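Long-range contact in aminopeptidase (Aneurinibacillus sp. AM-1, PDB 5IB9), which probably removes residues from the amino end of peptides as a zinc-dependent aminopeptidase of the M28 family: residues A[298-311]-A[378-392]. Numbering follows the deposited sequence.
Sequences FQLDMVGSKDAGDL and DKISKEKLDNVADIV. With ZN (zinc ion), chain D; ZN (zinc ion), chain C; ZN (zinc ion), chain F; ZN (zinc ion), chain E.
Lys384 reaches from the first turn of helix 382-392 into the loop between two strands, and its ammonium group donates to the carbonyls of Ser305 (NZ to O 3.0 Å) and Gly309 (NZ to O 3.1 Å), with Ala308 O also close by. The chain bends at chi3 (103°), laying CD and CE against Ser305 O before NZ turns into the loop. Ser305 O is gripped twice, since Ala308 N closes the type I turn from the opposite face of the carbonyl plane. A methionine in place of Lys384 offers no N-H to Ser305 O or Gly309 O, and would probably leave the turn less firmly tied to the helix. Beside it, a single beta bridge pairs Ser305 with Ile380: Ser381 N donates to Gly304 O and Lys306 N to Lys379 O, each at 2.8 Å and almost straight. Ser381 also N-caps the helix, its OG accepting from Lys384 N. Leu385 CD2 lies 3.6 Å from Gly304 CA, where a side chain would clash. Farther along, Val388 packs CG1 on Leu300 and Val303 and CG2 on Leu311, while Leu311 and Ile391 meet tip to tip. Residues 382-392 run antiparallel to strand 298-300 (174°), covering this strand and, through Leu311, the start of strand 310-315; Asp301, at the strand's end, binds one of the two zinc ions of the inhibitor-binding site, together with His228 and Asp240, and helix 15-25 packs against Leu385.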
ATOM      1  N   PHE A 298     -21.518  -5.601  -0.838  1.00  8.71           N
ATOM      2  CA  PHE A 298     -22.585  -4.736  -0.228  1.00  9.35           C
ATOM      3  C   PHE A 298     -21.957  -3.880   0.821  1.00 11.62           C
ATOM      4  O   PHE A 298     -21.471  -4.382   1.804  1.00 13.08           O
ATOM      5  CB  PHE A 298     -23.675  -5.577   0.394  1.00 11.91           C
ATOM      6  CG  PHE A 298     -24.449  -6.442  -0.571  1.00  9.49           C
ATOM      7  CD1 PHE A 298     -25.833  -6.135  -0.784  1.00 11.04           C
ATOM      8  CD2 PHE A 298     -23.897  -7.547  -1.228  1.00  9.75           C
ATOM      9  CE1 PHE A 298     -26.576  -6.919  -1.637  1.00 13.42           C
ATOM     10  CE2 PHE A 298     -24.678  -8.335  -2.105  1.00 11.34           C
ATOM     11  CZ  PHE A 298     -26.003  -8.032  -2.302  1.00 12.99           C
ATOM     12  N   GLN A 299     -21.921  -2.568   0.641  1.00  7.86           N
ATOM     13  CA  GLN A 299     -21.420  -1.618   1.638  1.00  8.05           C
ATOM     14  C   GLN A 299     -22.530  -0.911   2.421  1.00  8.59           C
ATOM     15  O   GLN A 299     -23.490  -0.432   1.795  1.00 10.04           O
ATOM     16  CB  GLN A 299     -20.539  -0.572   0.951  1.00  9.38           C
ATOM     17  CG  GLN A 299     -20.109   0.560   1.916  1.00 11.30           C
ATOM     18  CD  GLN A 299     -19.071   0.113   2.984  1.00  9.76           C
ATOM     19  OE1 GLN A 299     -18.634  -0.999   3.012  1.00  9.78           O
ATOM     20  NE2 GLN A 299     -18.607   1.030   3.812  1.00 10.72           N
ATOM     21  N   LEU A 300     -22.499  -1.024   3.744  1.00  9.59           N
ATOM     22  CA  LEU A 300     -23.598  -0.416   4.593  1.00  9.26           C
ATOM     23  C   LEU A 300     -22.971   0.772   5.312  1.00  9.68           C
ATOM     24  O   LEU A 300     -22.063   0.633   6.131  1.00 10.90           O
ATOM     25  CB  LEU A 300     -23.973  -1.500   5.638  1.00 10.09           C
ATOM     26  CG  LEU A 300     -24.545  -2.829   5.075  1.00  9.58           C
ATOM     27  CD1 LEU A 300     -24.461  -3.832   6.143  1.00 12.19           C
ATOM     28  CD2 LEU A 300     -26.083  -2.511   4.961  1.00 20.25           C
ATOM     29  N   ASP A 301     -23.446   1.962   4.926  1.00  9.72           N
ATOM     30  CA  ASP A 301     -22.895   3.226   5.576  1.00 11.53           C
ATOM     31  C   ASP A 301     -24.078   4.187   5.692  1.00 13.79           C
ATOM     32  O   ASP A 301     -24.625   4.596   4.656  1.00 12.73           O
ATOM     33  CB  ASP A 301     -21.854   3.761   4.646  1.00 12.10           C
ATOM     34  CG  ASP A 301     -20.876   4.801   5.307  1.00 13.54           C
ATOM     35  OD1 ASP A 301     -21.166   5.217   6.436  1.00 14.72           O
ATOM     36  OD2 ASP A 301     -19.769   5.108   4.814  1.00 14.61           O
ATOM     37  N   MET A 302     -24.368   4.553   6.927  1.00 12.86           N
ATOM     38  CA  MET A 302     -25.484   5.408   7.304  1.00 10.02           C
ATOM     39  C   MET A 302     -26.833   4.816   6.973  1.00 11.72           C
ATOM     40  O   MET A 302     -27.458   5.218   6.041  1.00 11.91           O
ATOM     41  CB  MET A 302     -25.268   6.793   6.709  1.00 11.36           C
ATOM     42  CG  MET A 302     -24.119   7.388   7.330  1.00 11.76           C
ATOM     43  SD  MET A 302     -23.519   8.979   6.653  1.00 16.70           S
ATOM     44  CE  MET A 302     -24.976   9.988   6.776  1.00 21.70           C
ATOM     45  N   VAL A 303     -27.237   3.854   7.790  1.00 11.39           N
ATOM     46  CA  VAL A 303     -28.404   3.059   7.484  1.00 11.75           C
ATOM     47  C   VAL A 303     -29.398   2.955   8.661  1.00  9.91           C
ATOM     48  O   VAL A 303     -30.226   2.052   8.721  1.00 12.23           O
ATOM     49  CB  VAL A 303     -28.038   1.600   7.070  1.00  9.80           C
ATOM     50  CG1 VAL A 303     -27.335   1.650   5.674  1.00 12.39           C
ATOM     51  CG2 VAL A 303     -27.069   0.892   8.121  1.00 13.22           C
ATOM     52  N   GLY A 304     -29.266   3.918   9.588  1.00 12.87           N
ATOM     53  CA  GLY A 304     -30.216   3.919  10.751  1.00 13.31           C
ATOM     54  C   GLY A 304     -30.784   5.243  11.192  1.00 14.44           C
ATOM     55  O   GLY A 304     -31.431   5.194  12.229  1.00 16.76           O
ATOM     56  N   SER A 305     -30.604   6.358  10.469  1.00 12.35           N
ATOM     57  CA  SER A 305     -31.069   7.700  11.014  1.00 13.88           C
ATOM     58  C   SER A 305     -32.553   7.989  10.761  1.00 16.12           C
ATOM     59  O   SER A 305     -32.973   8.051   9.586  1.00 17.04           O
ATOM     60  CB  SER A 305     -30.243   8.819  10.370  1.00 16.07           C
ATOM     61  OG  SER A 305     -30.696  10.092  10.979  1.00 16.22           O
ATOM     62  N   LYS A 306     -33.253   8.370  11.861  1.00 16.58           N
ATOM     63  CA  LYS A 306     -34.681   8.782  11.776  1.00 17.72           C
ATOM     64  C   LYS A 306     -34.754  10.072  10.925  1.00 19.87           C
ATOM     65  O   LYS A 306     -35.818  10.411  10.345  1.00 22.57           O
ATOM     66  CB  LYS A 306     -35.204   9.015  13.205  1.00 17.52           C
ATOM     67  CG  LYS A 306     -34.739  10.281  13.822  1.00 23.87           C
ATOM     68  CD  LYS A 306     -35.256  10.369  15.333  1.00 26.47           C
ATOM     69  CE  LYS A 306     -35.175  11.886  15.793  1.00 30.46           C
ATOM     70  NZ  LYS A 306     -35.889  12.905  14.855  1.00 34.93           N
ATOM     71  N   ASP A 307     -33.698  10.853  10.852  1.00 19.92           N
ATOM     72  CA  ASP A 307     -33.716  12.114  10.164  1.00 21.11           C
ATOM     73  C   ASP A 307     -33.142  12.165   8.744  1.00 20.87           C
ATOM     74  O   ASP A 307     -32.833  13.240   8.208  1.00 22.78           O
ATOM     75  CB  ASP A 307     -32.936  13.084  11.051  1.00 18.44           C
ATOM     76  CG  ASP A 307     -33.656  13.420  12.347  1.00 25.98           C
ATOM     77  OD1 ASP A 307     -34.929  13.338  12.434  1.00 24.82           O
ATOM     78  OD2 ASP A 307     -32.926  13.773  13.294  1.00 26.46           O
ATOM     79  N   ALA A 308     -32.882  10.983   8.158  1.00 17.88           N
ATOM     80  CA  ALA A 308     -32.458  10.902   6.775  1.00 17.16           C
ATOM     81  C   ALA A 308     -33.618  10.437   5.973  1.00 18.70           C
ATOM     82  O   ALA A 308     -34.634   9.994   6.516  1.00 20.19           O
ATOM     83  CB  ALA A 308     -31.328   9.803   6.684  1.00 16.95           C
ATOM     84  N   GLY A 309     -33.389  10.402   4.662  1.00 19.76           N
ATOM     85  CA  GLY A 309     -34.426   9.945   3.779  1.00 21.04           C
ATOM     86  C   GLY A 309     -34.573   8.488   3.451  1.00 19.47           C
ATOM     87  O   GLY A 309     -34.385   7.639   4.344  1.00 21.44           O
ATOM     88  N   ASP A 310     -35.038   8.211   2.226  1.00 18.92           N
ATOM     89  CA  ASP A 310     -35.393   6.826   1.910  1.00 19.19           C
ATOM     90  C   ASP A 310     -34.067   6.106   1.522  1.00 15.72           C
ATOM     91  O   ASP A 310     -33.125   6.724   1.111  1.00 15.27           O
ATOM     92  CB  ASP A 310     -36.297   6.709   0.669  1.00 21.30           C
ATOM     93  CG  ASP A 310     -37.624   7.497   0.798  1.00 29.79           C
ATOM     94  OD1 ASP A 310     -38.077   8.061  -0.244  1.00 37.42           O
ATOM     95  OD2 ASP A 310     -38.183   7.510   1.908  1.00 29.33           O
ATOM     96  N   LEU A 311     -34.119   4.799   1.598  1.00 13.37           N
ATOM     97  CA  LEU A 311     -32.943   3.982   1.183  1.00 13.60           C
ATOM     98  C   LEU A 311     -32.638   4.175  -0.323  1.00 11.79           C
ATOM     99  O   LEU A 311     -33.587   4.193  -1.147  1.00 13.78           O
ATOM    100  CB  LEU A 311     -33.288   2.510   1.538  1.00 13.70           C
ATOM    101  CG  LEU A 311     -32.109   1.540   1.504  1.00 11.47           C
ATOM    102  CD1 LEU A 311     -31.057   1.931   2.449  1.00 12.28           C
ATOM    103  CD2 LEU A 311     -32.719   0.140   1.701  1.00 14.97           C
ATOM    104  N   ASP A 378     -29.605   8.862  19.977  1.00 18.24           N
ATOM    105  CA  ASP A 378     -31.029   9.319  19.982  1.00 19.24           C
ATOM    106  C   ASP A 378     -31.591   9.689  18.600  1.00 18.45           C
ATOM    107  O   ASP A 378     -32.797   9.930  18.447  1.00 19.42           O
ATOM    108  CB  ASP A 378     -31.234  10.414  21.037  1.00 20.98           C
ATOM    109  CG  ASP A 378     -30.587  11.721  20.684  1.00 25.38           C
ATOM    110  OD1 ASP A 378     -29.908  11.843  19.652  1.00 23.19           O
ATOM    111  OD2 ASP A 378     -30.767  12.730  21.457  1.00 29.99           O
ATOM    112  N   LYS A 379     -30.747   9.705  17.551  1.00 17.03           N
ATOM    113  CA  LYS A 379     -31.276   9.824  16.214  1.00 16.92           C
ATOM    114  C   LYS A 379     -31.525   8.518  15.502  1.00 15.94           C
ATOM    115  O   LYS A 379     -32.089   8.542  14.387  1.00 16.99           O
ATOM    116  CB  LYS A 379     -30.349  10.604  15.378  1.00 16.89           C
ATOM    117  CG  LYS A 379     -29.586  11.742  16.027  1.00 18.79           C
ATOM    118  CD  LYS A 379     -30.673  12.837  16.426  1.00 17.89           C
ATOM    119  CE  LYS A 379     -29.873  14.095  16.740  1.00 23.30           C
ATOM    120  NZ  LYS A 379     -29.096  13.969  18.016  1.00 23.63           N
ATOM    121  N   ILE A 380     -31.221   7.394  16.144  1.00 15.70           N
ATOM    122  CA  ILE A 380     -31.364   6.116  15.489  1.00 16.05           C
ATOM    123  C   ILE A 380     -32.801   5.539  15.520  1.00 18.07           C
ATOM    124  O   ILE A 380     -33.524   5.554  16.563  1.00 17.65           O
ATOM    125  CB  ILE A 380     -30.357   5.100  16.100  1.00 14.35           C
ATOM    126  CG1 ILE A 380     -28.926   5.670  15.914  1.00 15.88           C
ATOM    127  CG2 ILE A 380     -30.651   3.673  15.513  1.00 16.17           C
ATOM    128  CD1 ILE A 380     -28.427   5.620  14.406  1.00 15.56           C
ATOM    129  N   SER A 381     -33.219   5.041  14.339  1.00 16.51           N
ATOM    130  CA  SER A 381     -34.465   4.356  14.171  1.00 13.99           C
ATOM    131  C   SER A 381     -34.248   2.832  14.064  1.00 15.06           C
ATOM    132  O   SER A 381     -33.654   2.333  13.068  1.00 14.38           O
ATOM    133  CB  SER A 381     -35.132   4.863  12.869  1.00 16.20           C
ATOM    134  OG  SER A 381     -36.198   3.935  12.618  1.00 18.26           O
ATOM    135  N   LYS A 382     -34.771   2.060  15.029  1.00 15.63           N
ATOM    136  CA  LYS A 382     -34.746   0.622  14.960  1.00 15.06           C
ATOM    137  C   LYS A 382     -35.477   0.091  13.723  1.00 14.29           C
ATOM    138  O   LYS A 382     -35.085  -0.908  13.107  1.00 14.39           O
ATOM    139  CB  LYS A 382     -35.330   0.019  16.201  1.00 14.31           C
ATOM    140  CG  LYS A 382     -34.454   0.310  17.434  1.00 21.18           C
ATOM    141  CD  LYS A 382     -35.294   0.044  18.683  1.00 26.42           C
ATOM    142  CE  LYS A 382     -35.377  -1.423  18.976  1.00 32.30           C
ATOM    143  NZ  LYS A 382     -35.736  -1.546  20.516  1.00 35.04           N
ATOM    144  N   GLU A 383     -36.601   0.779  13.368  1.00 14.38           N
ATOM    145  CA  GLU A 383     -37.328   0.279  12.222  1.00 13.16           C
ATOM    146  C   GLU A 383     -36.515   0.358  10.922  1.00 15.60           C
ATOM    147  O   GLU A 383     -36.611  -0.567  10.087  1.00 14.42           O
ATOM    148  CB  GLU A 383     -38.619   1.105  12.098  1.00 14.98           C
ATOM    149  CG  GLU A 383     -39.605   0.727  10.992  1.00 16.90           C
ATOM    150  CD  GLU A 383     -40.811   1.655  11.004  1.00 19.00           C
ATOM    151  OE1 GLU A 383     -41.568   1.385  11.961  1.00 15.55           O
ATOM    152  OE2 GLU A 383     -40.874   2.569  10.215  1.00 26.50           O
ATOM    153  N   LYS A 384     -35.781   1.447  10.768  1.00 13.94           N
ATOM    154  CA  LYS A 384     -34.907   1.657   9.583  1.00 13.54           C
ATOM    155  C   LYS A 384     -33.832   0.583   9.631  1.00 15.20           C
ATOM    156  O   LYS A 384     -33.527  -0.018   8.591  1.00 13.56           O
ATOM    157  CB  LYS A 384     -34.329   3.047   9.483  1.00 13.18           C
ATOM    158  CG  LYS A 384     -35.461   4.058   9.171  1.00 19.87           C
ATOM    159  CD  LYS A 384     -34.837   5.400   8.929  1.00 22.83           C
ATOM    160  CE  LYS A 384     -34.757   5.796   7.517  1.00 25.77           C
ATOM    161  NZ  LYS A 384     -34.845   7.259   7.414  1.00 21.59           N
ATOM    162  N   LEU A 385     -33.148   0.403  10.758  1.00 12.33           N
ATOM    163  CA  LEU A 385     -32.091  -0.588  10.830  1.00 12.59           C
ATOM    164  C   LEU A 385     -32.649  -1.948  10.459  1.00 12.77           C
ATOM    165  O   LEU A 385     -32.027  -2.711   9.687  1.00 11.83           O
ATOM    166  CB  LEU A 385     -31.566  -0.721  12.287  1.00 12.36           C
ATOM    167  CG  LEU A 385     -30.763   0.459  12.785  1.00 13.10           C
ATOM    168  CD1 LEU A 385     -30.548   0.218  14.295  1.00 13.99           C
ATOM    169  CD2 LEU A 385     -29.410   0.676  12.104  1.00 12.70           C
ATOM    170  N   ASP A 386     -33.828  -2.357  10.981  1.00 13.05           N
ATOM    171  CA  ASP A 386     -34.394  -3.598  10.674  1.00 12.50           C
ATOM    172  C   ASP A 386     -34.712  -3.717   9.158  1.00 10.84           C
ATOM    173  O   ASP A 386     -34.556  -4.811   8.587  1.00 12.75           O
ATOM    174  CB  ASP A 386     -35.709  -3.825  11.495  1.00 13.77           C
ATOM    175  CG  ASP A 386     -36.291  -5.241  11.284  1.00 15.28           C
ATOM    176  OD1 ASP A 386     -35.780  -6.239  11.834  1.00 14.66           O
ATOM    177  OD2 ASP A 386     -37.321  -5.402  10.444  1.00 17.95           O
ATOM    178  N   ASN A 387     -35.216  -2.626   8.541  1.00 11.39           N
ATOM    179  CA  ASN A 387     -35.591  -2.719   7.158  1.00 11.99           C
ATOM    180  C   ASN A 387     -34.343  -2.905   6.307  1.00 12.20           C
ATOM    181  O   ASN A 387     -34.396  -3.675   5.351  1.00 10.85           O
ATOM    182  CB  ASN A 387     -36.247  -1.386   6.793  1.00 14.96           C
ATOM    183  CG  ASN A 387     -36.670  -1.351   5.297  1.00 14.97           C
ATOM    184  OD1 ASN A 387     -37.458  -2.219   4.858  1.00 18.07           O
ATOM    185  ND2 ASN A 387     -36.115  -0.488   4.568  1.00 12.06           N
ATOM    186  N   VAL A 388     -33.250  -2.208   6.654  1.00 12.18           N
ATOM    187  CA  VAL A 388     -32.011  -2.382   5.857  1.00 11.38           C
ATOM    188  C   VAL A 388     -31.486  -3.788   6.034  1.00 11.16           C
ATOM    189  O   VAL A 388     -31.040  -4.476   5.080  1.00 10.70           O
ATOM    190  CB  VAL A 388     -30.982  -1.321   6.195  1.00 11.33           C
ATOM    191  CG1 VAL A 388     -29.586  -1.620   5.488  1.00 15.24           C
ATOM    192  CG2 VAL A 388     -31.548  -0.005   5.779  1.00 10.74           C
ATOM    193  N   ALA A 389     -31.483  -4.282   7.269  1.00 10.31           N
ATOM    194  CA  ALA A 389     -31.050  -5.635   7.458  1.00  9.60           C
ATOM    195  C   ALA A 389     -31.959  -6.612   6.701  1.00 11.09           C
ATOM    196  O   ALA A 389     -31.428  -7.577   6.097  1.00 10.71           O
ATOM    197  CB  ALA A 389     -31.097  -5.929   9.012  1.00 11.17           C
ATOM    198  N   ASP A 390     -33.304  -6.399   6.690  1.00 10.05           N
ATOM    199  CA  ASP A 390     -34.128  -7.361   5.915  1.00 10.37           C
ATOM    200  C   ASP A 390     -33.794  -7.306   4.448  1.00 10.78           C
ATOM    201  O   ASP A 390     -33.735  -8.314   3.783  1.00 10.28           O
ATOM    202  CB  ASP A 390     -35.614  -6.956   6.151  1.00 12.26           C
ATOM    203  CG  ASP A 390     -36.089  -7.249   7.495  1.00 14.12           C
ATOM    204  OD1 ASP A 390     -35.522  -8.053   8.213  1.00 14.93           O
ATOM    205  OD2 ASP A 390     -37.106  -6.613   7.839  1.00 13.02           O
ATOM    206  N   ILE A 391     -33.654  -6.100   3.855  1.00 10.80           N
ATOM    207  CA  ILE A 391     -33.421  -5.967   2.412  1.00 11.04           C
ATOM    208  C   ILE A 391     -31.999  -6.516   2.014  1.00  8.51           C
ATOM    209  O   ILE A 391     -31.851  -7.317   1.056  1.00 11.32           O
ATOM    210  CB  ILE A 391     -33.631  -4.570   1.968  1.00 11.13           C
ATOM    211  CG1 ILE A 391     -35.139  -4.185   1.958  1.00 12.85           C
ATOM    212  CG2 ILE A 391     -33.064  -4.309   0.565  1.00 13.04           C
ATOM    213  CD1 ILE A 391     -35.438  -2.672   1.919  1.00 13.66           C
ATOM    214  N   VAL A 392     -30.967  -6.055   2.738  1.00 10.14           N
ATOM    215  CA  VAL A 392     -29.592  -6.452   2.403  1.00  9.79           C
ATOM    216  C   VAL A 392     -29.479  -7.972   2.700  1.00  9.95           C
ATOM    217  O   VAL A 392     -28.874  -8.685   1.937  1.00 10.49           O
ATOM    218  CB  VAL A 392     -28.583  -5.559   3.098  1.00 11.14           C
ATOM    219  CG1 VAL A 392     -27.134  -6.137   2.931  1.00 11.36           C
ATOM    220  CG2 VAL A 392     -28.617  -4.211   2.472  1.00 12.69           C
TER
HETATM  221 ZN    ZN D1003     -38.030  -6.780   9.551  1.00 16.35          ZN
HETATM  222 ZN    ZN C1002     -19.509   6.497   6.640  1.00 13.08          ZN
HETATM  223 ZN    ZN F1005     -42.933   2.776  12.143  1.00 18.45          ZN
HETATM  224 ZN    ZN E1004     -36.378  -8.090  12.175  1.00 15.18          ZN
HETATM  225  O   HOH W   1     -37.893  -8.196  10.706  1.00 15.24           O
HETATM  226  O   HOH W   2     -39.991  -6.036   9.463  1.00 16.40           O
HETATM  227  O   HOH W   3     -40.227  -6.985   8.603  1.00 19.65           O
HETATM  228  O   HOH W   4     -37.627  -7.379  13.658  1.00 16.06           O
HETATM  229  O   HOH W   5     -37.041 -10.119  12.831  1.00 16.34           O